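Local coordinates for alpha-ketoglutarate-dependent non-heme iron oxygenase EasH (Aspergillus japonicus, PDB 5M0T), which is an iron(II)- and 2-oxoglutarate-dependent oxidase of cycloclavine biosynthesis, an ergot alkaloid pathway, and belongs to the phytanoyl-CoA dioxygenase family of the cupin clan, at residues K57-E60 / L61-S65; D94-L97 / H98-K102; I138-C141 / T142-R146; V241-R245 / E246-T250. All coordinates share one frame; numbering follows the deposited sequence.

Contact 1 (K57-E60 / L61-S65); sequences KQWE and LGQKS
Trp59 meets Leu61 and Gln63 where the loop between helix 42-52 and helix 66-71 bends round the indole, close to the 2-oxoglutarate pocket of this cupin-type oxygenase. The tight part is the indole. With chi1 at 173°, Trp59 CG is anti to the backbone N and beside the carbonyl carbon, which brings the ring back along the chain that follows it. Leu61 CD2 lies at the ring's edge, in its plane, 3.7 Å from Trp59 CD1. At the benzo end Gln63 CG approaches obliquely, 3.8 Å from Trp59 CZ2, and the amide of Gln63 stands nearly upright to the indole, the two planes 81° apart. Glu68 of helix 66-71 ties this side together: its OE1 accepts from Trp59 NE1 and from Gln63 N, while its OE2 accepts from Gly62 N. Leu71, a residue of the 2-oxoglutarate pocket, also touches the indole, as does Leu276 of the second subunit. The outer side is looser. Glu60 is exposed, its side chain extended beyond CG, with Glu60 CG 3.6 Å from Leu61 O. Gly62 takes a positive phi as the chain turns. Across this outer turn the bond is weak: Gln63 NE2 donates to Glu60 O over 3.4 Å, bent to 140° at the hydrogen.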
loop_
_atom_site.group_PDB
_atom_site.type_symbol
_atom_site.label_atom_id
_atom_site.label_comp_id
_atom_site.label_asym_id
_atom_site.label_seq_id
_atom_site.Cartn_x
_atom_site.Cartn_y
_atom_site.Cartn_z
ATOM N N LYS A 57 14.424 14.396 18.138
ATOM C CA LYS A 57 15.816 13.911 18.191
ATOM C C LYS A 57 16.474 13.778 16.800
ATOM O O LYS A 57 15.831 13.941 15.770
ATOM C CB LYS A 57 15.931 12.593 19.004
ATOM C CG LYS A 57 15.632 11.290 18.263
ATOM C CD LYS A 57 14.276 11.271 17.589
ATOM C CE LYS A 57 14.062 9.935 16.902
ATOM N NZ LYS A 57 13.179 10.103 15.723
ATOM N N GLN A 58 17.769 13.472 16.803
ATOM C CA GLN A 58 18.562 13.321 15.580
ATOM C C GLN A 58 18.189 12.032 14.824
ATOM O O GLN A 58 17.802 11.037 15.441
ATOM C CB GLN A 58 20.068 13.331 15.933
ATOM C CG GLN A 58 21.027 13.477 14.751
ATOM C CD GLN A 58 20.901 14.810 14.013
ATOM O OE1 GLN A 58 20.400 15.803 14.553
ATOM N NE2 GLN A 58 21.363 14.837 12.770
ATOM N N TRP A 59 18.293 12.067 13.493
ATOM C CA TRP A 59 18.136 10.859 12.663
ATOM C C TRP A 59 19.281 9.863 12.935
ATOM O O TRP A 59 20.464 10.222 12.796
ATOM C CB TRP A 59 18.113 11.223 11.169
ATOM C CG TRP A 59 18.121 10.017 10.251
ATOM C CD1 TRP A 59 19.220 9.378 9.730
ATOM C CD2 TRP A 59 16.979 9.304 9.763
ATOM N NE1 TRP A 59 18.828 8.315 8.952
ATOM C CE2 TRP A 59 17.459 8.243 8.952
ATOM C CE3 TRP A 59 15.595 9.454 9.930
ATOM C CZ2 TRP A 59 16.599 7.343 8.304
ATOM C CZ3 TRP A 59 14.745 8.567 9.298
ATOM C CH2 TRP A 59 15.248 7.519 8.492
ATOM N N GLU A 60 18.924 8.626 13.311
ATOM C CA GLU A 60 19.908 7.561 13.568
ATOM C C GLU A 60 20.410 6.947 12.258
ATOM O O GLU A 60 19.636 6.345 11.510
ATOM C CB GLU A 60 19.325 6.456 14.462
ATOM C CG GLU A 60 20.377 5.477 14.978
ATOM C CD GLU A 60 19.857 4.472 15.994
ATOM O OE1 GLU A 60 18.701 4.559 16.485
ATOM O OE2 GLU A 60 20.642 3.571 16.318
ATOM N N LEU A 61 21.707 7.105 11.996
ATOM C CA LEU A 61 22.368 6.476 10.843
ATOM C C LEU A 61 22.469 4.947 11.023
ATOM O O LEU A 61 22.344 4.419 12.140
ATOM C CB LEU A 61 23.765 7.083 10.615
ATOM C CG LEU A 61 24.029 8.246 9.661
ATOM C CD1 LEU A 61 24.866 7.723 8.504
ATOM C CD2 LEU A 61 22.799 8.976 9.132
ATOM N N GLY A 62 22.706 4.264 9.901
ATOM C CA GLY A 62 22.819 2.803 9.844
ATOM C C GLY A 62 21.618 2.067 9.266
ATOM O O GLY A 62 21.555 0.838 9.378
ATOM N N GLN A 63 20.686 2.803 8.639
ATOM C CA GLN A 63 19.430 2.244 8.089
ATOM C C GLN A 63 19.556 1.674 6.664
ATOM O O GLN A 63 18.803 0.760 6.306
ATOM C CB GLN A 63 18.306 3.297 8.093
ATOM C CG GLN A 63 18.059 4.011 9.421
ATOM C CD GLN A 63 17.668 3.076 10.542
ATOM O OE1 GLN A 63 16.720 2.295 10.409
ATOM N NE2 GLN A 63 18.392 3.151 11.659
ATOM N N LYS A 64 20.479 2.222 5.860
ATOM C CA LYS A 64 20.752 1.741 4.482
ATOM C C LYS A 64 19.503 1.788 3.580
ATOM O O LYS A 64 19.243 0.848 2.818
ATOM C CB LYS A 64 21.371 0.325 4.491
ATOM N N SER A 65 18.752 2.894 3.672
ATOM C CA SER A 65 17.470 3.066 2.961
ATOM C C SER A 65 17.407 4.367 2.140
ATOM O O SER A 65 18.300 5.219 2.221
ATOM C CB SER A 65 16.298 3.017 3.958
ATOM O OG SER A 65 16.324 4.106 4.868
#

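Contact 2 (D94-L97 / H98-K102)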
loop_
_atom_site.group_PDB
_atom_site.type_symbol
_atom_site.label_atom_id
_atom_site.label_comp_id
_atom_site.label_asym_id
_atom_site.label_seq_id
_atom_site.Cartn_x
_atom_site.Cartn_y
_atom_site.Cartn_z
ATOM N N ASP A 94 -9.320 18.255 8.587
ATOM C CA ASP A 94 -9.342 19.568 7.943
ATOM C C ASP A 94 -10.035 19.521 6.569
ATOM O O ASP A 94 -9.596 18.810 5.665
ATOM C CB ASP A 94 -7.920 20.103 7.778
ATOM C CG ASP A 94 -7.891 21.565 7.416
ATOM O OD1 ASP A 94 -7.609 21.896 6.250
ATOM O OD2 ASP A 94 -8.187 22.403 8.291
ATOM N N GLU A 95 -11.107 20.298 6.423
ATOM C CA GLU A 95 -11.870 20.348 5.174
ATOM C C GLU A 95 -11.070 20.766 3.953
ATOM O O GLU A 95 -11.305 20.239 2.881
ATOM C CB GLU A 95 -13.121 21.223 5.330
ATOM C CG GLU A 95 -14.240 20.417 5.983
ATOM C CD GLU A 95 -15.274 21.235 6.737
ATOM O OE1 GLU A 95 -14.898 21.960 7.682
ATOM O OE2 GLU A 95 -16.478 21.111 6.414
ATOM N N LEU A 96 -10.129 21.690 4.098
ATOM C CA LEU A 96 -9.302 22.080 2.961
ATOM C C LEU A 96 -8.375 20.928 2.514
ATOM O O LEU A 96 -8.265 20.650 1.325
ATOM C CB LEU A 96 -8.495 23.354 3.249
ATOM C CG LEU A 96 -7.561 23.786 2.115
ATOM C CD1 LEU A 96 -8.367 24.046 0.859
ATOM C CD2 LEU A 96 -6.763 25.014 2.489
ATOM N N LEU A 97 -7.728 20.263 3.467
ATOM C CA LEU A 97 -6.885 19.112 3.156
ATOM C C LEU A 97 -7.678 18.061 2.383
ATOM O O LEU A 97 -7.243 17.576 1.353
ATOM C CB LEU A 97 -6.300 18.506 4.440
ATOM C CG LEU A 97 -5.323 17.322 4.343
ATOM C CD1 LEU A 97 -4.254 17.416 5.439
ATOM C CD2 LEU A 97 -6.039 15.980 4.398
ATOM N N HIS A 98 -8.851 17.726 2.886
ATOM C CA HIS A 98 -9.669 16.698 2.267
ATOM C C HIS A 98 -10.236 17.105 0.911
ATOM O O HIS A 98 -10.322 16.275 0.022
ATOM C CB HIS A 98 -10.774 16.266 3.219
ATOM C CG HIS A 98 -10.269 15.465 4.366
ATOM N ND1 HIS A 98 -9.810 14.177 4.214
ATOM C CD2 HIS A 98 -10.107 15.774 5.670
ATOM C CE1 HIS A 98 -9.402 13.716 5.381
ATOM N NE2 HIS A 98 -9.571 14.666 6.279
ATOM N N GLY A 99 -10.597 18.373 0.740
ATOM C CA GLY A 99 -11.061 18.864 -0.567
ATOM C C GLY A 99 -10.005 18.711 -1.651
ATOM O O GLY A 99 -10.308 18.272 -2.755
ATOM N N LEU A 100 -8.765 19.060 -1.315
ATOM C CA LEU A 100 -7.639 18.960 -2.245
ATOM C C LEU A 100 -7.264 17.511 -2.556
ATOM O O LEU A 100 -6.991 17.181 -3.717
ATOM C CB LEU A 100 -6.419 19.713 -1.706
ATOM C CG LEU A 100 -6.570 21.229 -1.663
ATOM C CD1 LEU A 100 -5.584 21.870 -0.697
ATOM C CD2 LEU A 100 -6.417 21.826 -3.039
ATOM N N CYS A 101 -7.266 16.654 -1.536
ATOM C CA CYS A 101 -6.998 15.227 -1.738
ATOM C C CYS A 101 -8.067 14.555 -2.615
ATOM O O CYS A 101 -7.724 13.755 -3.487
ATOM C CB CYS A 101 -6.859 14.501 -0.403
ATOM S SG CYS A 101 -5.387 14.983 0.548
ATOM N N LYS A 102 -9.344 14.881 -2.389
ATOM C CA LYS A 102 -10.420 14.340 -3.219
ATOM C C LYS A 102 -10.237 14.702 -4.685
ATOM O O LYS A 102 -10.463 13.878 -5.549
ATOM C CB LYS A 102 -11.795 14.821 -2.752
ATOM C CG LYS A 102 -12.306 14.101 -1.516
ATOM C CD LYS A 102 -13.683 14.606 -1.115
ATOM C CE LYS A 102 -14.011 14.249 0.323
ATOM N NZ LYS A 102 -15.079 15.164 0.808
#
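This is a buried, local contact at the N-terminal end of helix 95-105, largely i to i+4, in which Leu96 meets Leu100 and Leu97 meets Cys101 and its neighbour in sequence, His98. The helix packs between helix 21-31, which meets Leu96 and Leu100, and strand 222-231 of the main sheet, which meets Leu97 and Cys101. Asp94 is the N-cap: its OD1 takes Leu97 N at 3.2 Å, on the anti side of the carboxylate and 17° out of its plane, and Leu96 N more weakly. The other oxygen, Asp94 OD2, makes a salt bridge with Arg17, so the cap is tied to the chain ahead of helix 21-31. Four backbone bonds follow, beginning with His98 N to Asp94 O at 3.1 Å. Toward helix 21-31, Leu96 CD1 and Leu100 CD1 meet at 3.9 Å as the two side chains cross at a slant. The buried imidazole of His98 has both nitrogens engaged, NE2 with Met92 O and ND1 with Tyr112 OH, which fixes the rotation of the ring. With chi1 at -177° the Leu97 side chain swings away from its own N, and one methyl reaches over the imidazole in a CH-pi contact: Leu97 CD2 sits 4.1 Å from the centroid of the His98 ring, 3° off its normal.

Contact 3 (I138-C141 / T142-R146)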
loop_
_atom_site.group_PDB
_atom_site.type_symbol
_atom_site.label_atom_id
_atom_site.label_comp_id
_atom_site.label_asym_id
_atom_site.label_seq_id
_atom_site.Cartn_x
_atom_site.Cartn_y
_atom_site.Cartn_z
ATOM N N ILE A 138 8.076 5.454 -4.434
ATOM C CA ILE A 138 7.255 4.370 -4.961
ATOM C C ILE A 138 7.850 3.896 -6.300
ATOM O O ILE A 138 7.889 4.670 -7.248
ATOM C CB ILE A 138 5.821 4.867 -5.205
ATOM C CG1 ILE A 138 5.189 5.377 -3.907
ATOM C CG2 ILE A 138 4.963 3.784 -5.864
ATOM C CD1 ILE A 138 3.970 6.260 -4.165
ATOM N N PRO A 139 8.308 2.625 -6.390
ATOM C CA PRO A 139 9.041 2.212 -7.612
ATOM C C PRO A 139 8.271 2.309 -8.957
ATOM O O PRO A 139 8.855 2.691 -9.957
ATOM C CB PRO A 139 9.424 0.756 -7.324
ATOM C CG PRO A 139 9.448 0.658 -5.851
ATOM C CD PRO A 139 8.394 1.597 -5.339
ATOM N N ILE A 140 6.996 1.941 -8.982
ATOM C CA ILE A 140 6.202 2.080 -10.207
ATOM C C ILE A 140 6.108 3.546 -10.669
ATOM O O ILE A 140 6.120 3.801 -11.861
ATOM C CB ILE A 140 4.794 1.427 -10.075
ATOM C CG1 ILE A 140 4.013 1.445 -11.400
ATOM C CG2 ILE A 140 3.935 2.132 -9.037
ATOM C CD1 ILE A 140 4.762 0.930 -12.602
ATOM N N CYS A 141 6.056 4.500 -9.745
ATOM C CA CYS A 141 6.034 5.924 -10.112
ATOM C C CYS A 141 7.366 6.433 -10.680
ATOM O O CYS A 141 7.378 7.303 -11.544
ATOM C CB CYS A 141 5.634 6.795 -8.919
ATOM S SG CYS A 141 3.951 6.564 -8.321
ATOM N N THR A 142 8.477 5.903 -10.180
ATOM C CA THR A 142 9.798 6.187 -10.732
ATOM C C THR A 142 9.915 5.694 -12.163
ATOM O O THR A 142 10.484 6.370 -13.007
ATOM C CB THR A 142 10.897 5.537 -9.867
ATOM O OG1 THR A 142 10.818 6.069 -8.544
ATOM C CG2 THR A 142 12.294 5.799 -10.426
ATOM N N THR A 143 9.377 4.521 -12.429
ATOM C CA THR A 143 9.404 3.934 -13.773
ATOM C C THR A 143 8.596 4.752 -14.788
ATOM O O THR A 143 9.038 4.970 -15.916
ATOM C CB THR A 143 8.855 2.498 -13.720
ATOM O OG1 THR A 143 9.710 1.715 -12.884
ATOM C CG2 THR A 143 8.764 1.866 -15.120
ATOM N N LEU A 144 7.411 5.188 -14.361
ATOM C CA LEU A 144 6.493 5.959 -15.201
ATOM C C LEU A 144 6.888 7.423 -15.392
ATOM O O LEU A 144 6.610 7.984 -16.437
ATOM C CB LEU A 144 5.066 5.860 -14.649
ATOM C CG LEU A 144 4.469 4.438 -14.673
ATOM C CD1 LEU A 144 3.120 4.387 -13.956
ATOM C CD2 LEU A 144 4.355 3.912 -16.104
ATOM N N GLY A 145 7.533 8.036 -14.404
ATOM C CA GLY A 145 7.932 9.419 -14.517
ATOM C C GLY A 145 6.737 10.366 -14.642
ATOM O O GLY A 145 5.831 10.321 -13.832
ATOM N N ARG A 146 6.746 11.215 -15.668
ATOM C CA ARG A 146 5.649 12.129 -15.935
ATOM C C ARG A 146 4.328 11.417 -16.147
ATOM O O ARG A 146 3.305 11.936 -15.747
ATOM C CB ARG A 146 5.916 13.003 -17.155
ATOM C CG ARG A 146 4.839 14.071 -17.301
ATOM C CD ARG A 146 5.162 15.053 -18.390
ATOM N NE ARG A 146 5.162 14.368 -19.688
ATOM C CZ ARG A 146 5.278 14.963 -20.878
ATOM N NH1 ARG A 146 5.401 16.288 -20.986
ATOM N NH2 ARG A 146 5.258 14.224 -21.978
#
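Thr143 is bonded twice to Pro139, one turn back along the short helix 139-144. Among the polar contacts, Pro139 O accepts both Thr143 N, at 3.1 Å, and the hydroxyl Thr143 OG1, at 3.2 Å, the two donors arriving from opposite faces of the carbonyl plane. A threonine hydroxyl sharing the i-4 carbonyl with its own backbone N is a familiar feature of helices; here chi1 of -62° sets OG1 beside that N and turns it back toward the preceding turn. Backbone bonds of the same i to i+4 kind run from Thr142 N to Ile138 O and from Leu144 N to Ile140 O. The last, Gly145 N to Cys141 O at 3.0 Å, comes just as the chain leaves the helix, Gly145 having a positive phi of 63°. Thr142 OG1 reaches back to Asp136 OD1, linking the helix to the chain before it.

The apolar contact is a single pair: Ile140 CG1 lies 4.0 Å from Leu144 CD1, the side chains meeting at an angle. Both continue into the dimer interface, where Leu144 packs on Ile140 of the second subunit and Ile140 on its Pro149, while Gln233 OE1 of that subunit accepts from Ile140 N. The chemistry therefore divides the helix: the threonine hydroxyls bond back to the helix and to Asp136, while the Ile140-Leu144 side meets the second subunit.

Contact 4 (V241-R245 / E246-T250)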
loop_
_atom_site.group_PDB
_atom_site.type_symbol
_atom_site.label_atom_id
_atom_site.label_comp_id
_atom_site.label_asym_id
_atom_site.label_seq_id
_atom_site.Cartn_x
_atom_site.Cartn_y
_atom_site.Cartn_z
ATOM N N VAL A 241 -0.041 -0.231 12.316
ATOM C CA VAL A 241 0.087 -1.154 13.459
ATOM C C VAL A 241 0.885 -0.599 14.648
ATOM O O VAL A 241 0.842 -1.194 15.707
ATOM C CB VAL A 241 0.718 -2.519 13.085
ATOM C CG1 VAL A 241 -0.114 -3.233 12.039
ATOM C CG2 VAL A 241 2.172 -2.368 12.637
ATOM N N ALA A 242 1.613 0.502 14.481
ATOM C CA ALA A 242 2.274 1.181 15.607
ATOM C C ALA A 242 1.302 1.902 16.553
ATOM O O ALA A 242 1.644 2.158 17.703
ATOM C CB ALA A 242 3.319 2.163 15.094
ATOM N N LEU A 243 0.104 2.228 16.066
ATOM C CA LEU A 243 -0.889 2.936 16.871
ATOM C C LEU A 243 -1.620 1.961 17.777
ATOM O O LEU A 243 -2.099 0.932 17.300
ATOM C CB LEU A 243 -1.890 3.677 15.967
ATOM C CG LEU A 243 -1.287 4.626 14.923
ATOM C CD1 LEU A 243 -2.356 5.252 14.058
ATOM C CD2 LEU A 243 -0.440 5.696 15.604
ATOM N N PRO A 244 -1.680 2.258 19.092
ATOM C CA PRO A 244 -2.546 1.433 19.937
ATOM C C PRO A 244 -4.026 1.673 19.610
ATOM O O PRO A 244 -4.421 2.787 19.273
ATOM C CB PRO A 244 -2.205 1.882 21.370
ATOM C CG PRO A 244 -1.564 3.217 21.238
ATOM C CD PRO A 244 -0.937 3.269 19.877
ATOM N N ARG A 245 -4.824 0.618 19.706
ATOM C CA ARG A 245 -6.261 0.712 19.465
ATOM C C ARG A 245 -6.934 1.790 20.329
ATOM O O ARG A 245 -7.720 2.587 19.810
ATOM C CB ARG A 245 -6.918 -0.648 19.692
ATOM C CG ARG A 245 -8.410 -0.643 19.439
ATOM C CD ARG A 245 -8.908 -1.979 18.957
ATOM N NE ARG A 245 -10.356 -1.937 18.852
ATOM C CZ ARG A 245 -11.118 -2.900 18.348
ATOM N NH1 ARG A 245 -10.593 -4.023 17.861
ATOM N NH2 ARG A 245 -12.429 -2.723 18.323
ATOM N N GLU A 246 -6.601 1.820 21.622
ATOM C CA GLU A 246 -7.133 2.819 22.573
ATOM C C GLU A 246 -7.036 4.262 22.049
ATOM O O GLU A 246 -7.988 5.031 22.164
ATOM C CB GLU A 246 -6.446 2.656 23.947
ATOM C CG GLU A 246 -6.429 3.852 24.914
ATOM C CD GLU A 246 -5.072 4.574 24.979
ATOM O OE1 GLU A 246 -4.644 4.927 26.100
ATOM O OE2 GLU A 246 -4.418 4.788 23.929
ATOM N N LEU A 247 -5.896 4.612 21.458
ATOM C CA LEU A 247 -5.684 5.960 20.898
ATOM C C LEU A 247 -6.503 6.192 19.610
ATOM O O LEU A 247 -7.099 7.250 19.433
ATOM C CB LEU A 247 -4.192 6.196 20.635
ATOM C CG LEU A 247 -3.703 7.618 20.382
ATOM C CD1 LEU A 247 -3.954 8.514 21.593
ATOM C CD2 LEU A 247 -2.213 7.634 19.996
ATOM N N VAL A 248 -6.531 5.195 18.734
ATOM C CA VAL A 248 -7.292 5.280 17.489
ATOM C C VAL A 248 -8.780 5.540 17.757
ATOM O O VAL A 248 -9.409 6.334 17.059
ATOM C CB VAL A 248 -7.077 4.021 16.608
ATOM C CG1 VAL A 248 -8.035 3.987 15.420
ATOM C CG2 VAL A 248 -5.636 3.962 16.111
ATOM N N GLU A 249 -9.314 4.908 18.797
ATOM C CA GLU A 249 -10.734 5.053 19.159
ATOM C C GLU A 249 -11.136 6.431 19.710
ATOM O O GLU A 249 -12.338 6.683 19.875
ATOM C CB GLU A 249 -11.171 3.929 20.111
ATOM C CG GLU A 249 -11.114 2.563 19.442
ATOM C CD GLU A 249 -11.663 1.436 20.286
ATOM O OE1 GLU A 249 -11.471 1.431 21.524
ATOM O OE2 GLU A 249 -12.315 0.544 19.699
ATOM N N THR A 250 -10.162 7.312 19.970
ATOM C CA THR A 250 -10.434 8.723 20.287
ATOM C C THR A 250 -10.694 9.618 19.060
ATOM O O THR A 250 -11.136 10.754 19.216
ATOM C CB THR A 250 -9.267 9.372 21.064
ATOM O OG1 THR A 250 -8.082 9.338 20.269
ATOM C CG2 THR A 250 -9.019 8.649 22.379
#
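The guanidinium of Arg245 is met at its edge by the carboxylate of Glu249, one helical turn on. Glu249 OE2 lies only 2° out of the guanidinium plane, yet the two groups stand almost perpendicular, 88° apart, and the NE donor comes in from above the carboxylate plane. The result is a salt bridge carried by NE, Arg245 NE to Glu249 OE2 at 3.3 Å with a nearly straight N-H direction, and Arg245 NH2 a little farther off from the same oxygen at 3.5 Å. Both ends have further partners: Arg245 NH2 donates to Ile283 O, and Glu249 OE2 also accepts from Lys286 N, so the pair fastens the short helix to the C-terminal part of the chain. Extended from CG to NE, the arginine crosses the glutamate at a slant, and its CG is 4.0 Å from Glu249 CD.

In the backbone, Glu249 N bonds to Arg245 O at 3.0 Å. Pro244 O accepts Val248 N at 3.2 Å and, weakly, Leu247 N. On the buried side Val248 CG2 comes 3.8 Å from Leu243 CB, the side chains crossing at about a right angle, and Trp261 touches both residues. The Pro244 and Leu247 side chains lie side by side and point the same way, Pro244 CG to Leu247 CB 4.0 Å. A proline at the N-cap, followed by an i to i+4 Arg245-Glu249 salt bridge, marks the start of helix 245-248.

Overall arrangement
The four contacts follow one another along the chain and none touches another. The side chain of Trp59 in contact 1 is about 9 Å from a bound 2-oxoglutarate and about 13 Å from the iron, which is held by His132, Glu134 and His210. In contact 3, the side chain of Ile138 is about 12 Å from a bound 2-oxoglutarate and from the iron. Nearest atoms of contacts 1 and 3 are about 11 Å apart, and both, like contact 4, touch the second subunit. Contact 2 lies on the opposite side of the chain's centre from contact 1, their centres 32 Å apart, with Gly99 about 8 Å from a bound zinc ion. Contacts 3 and 4 have centres 33 Å apart.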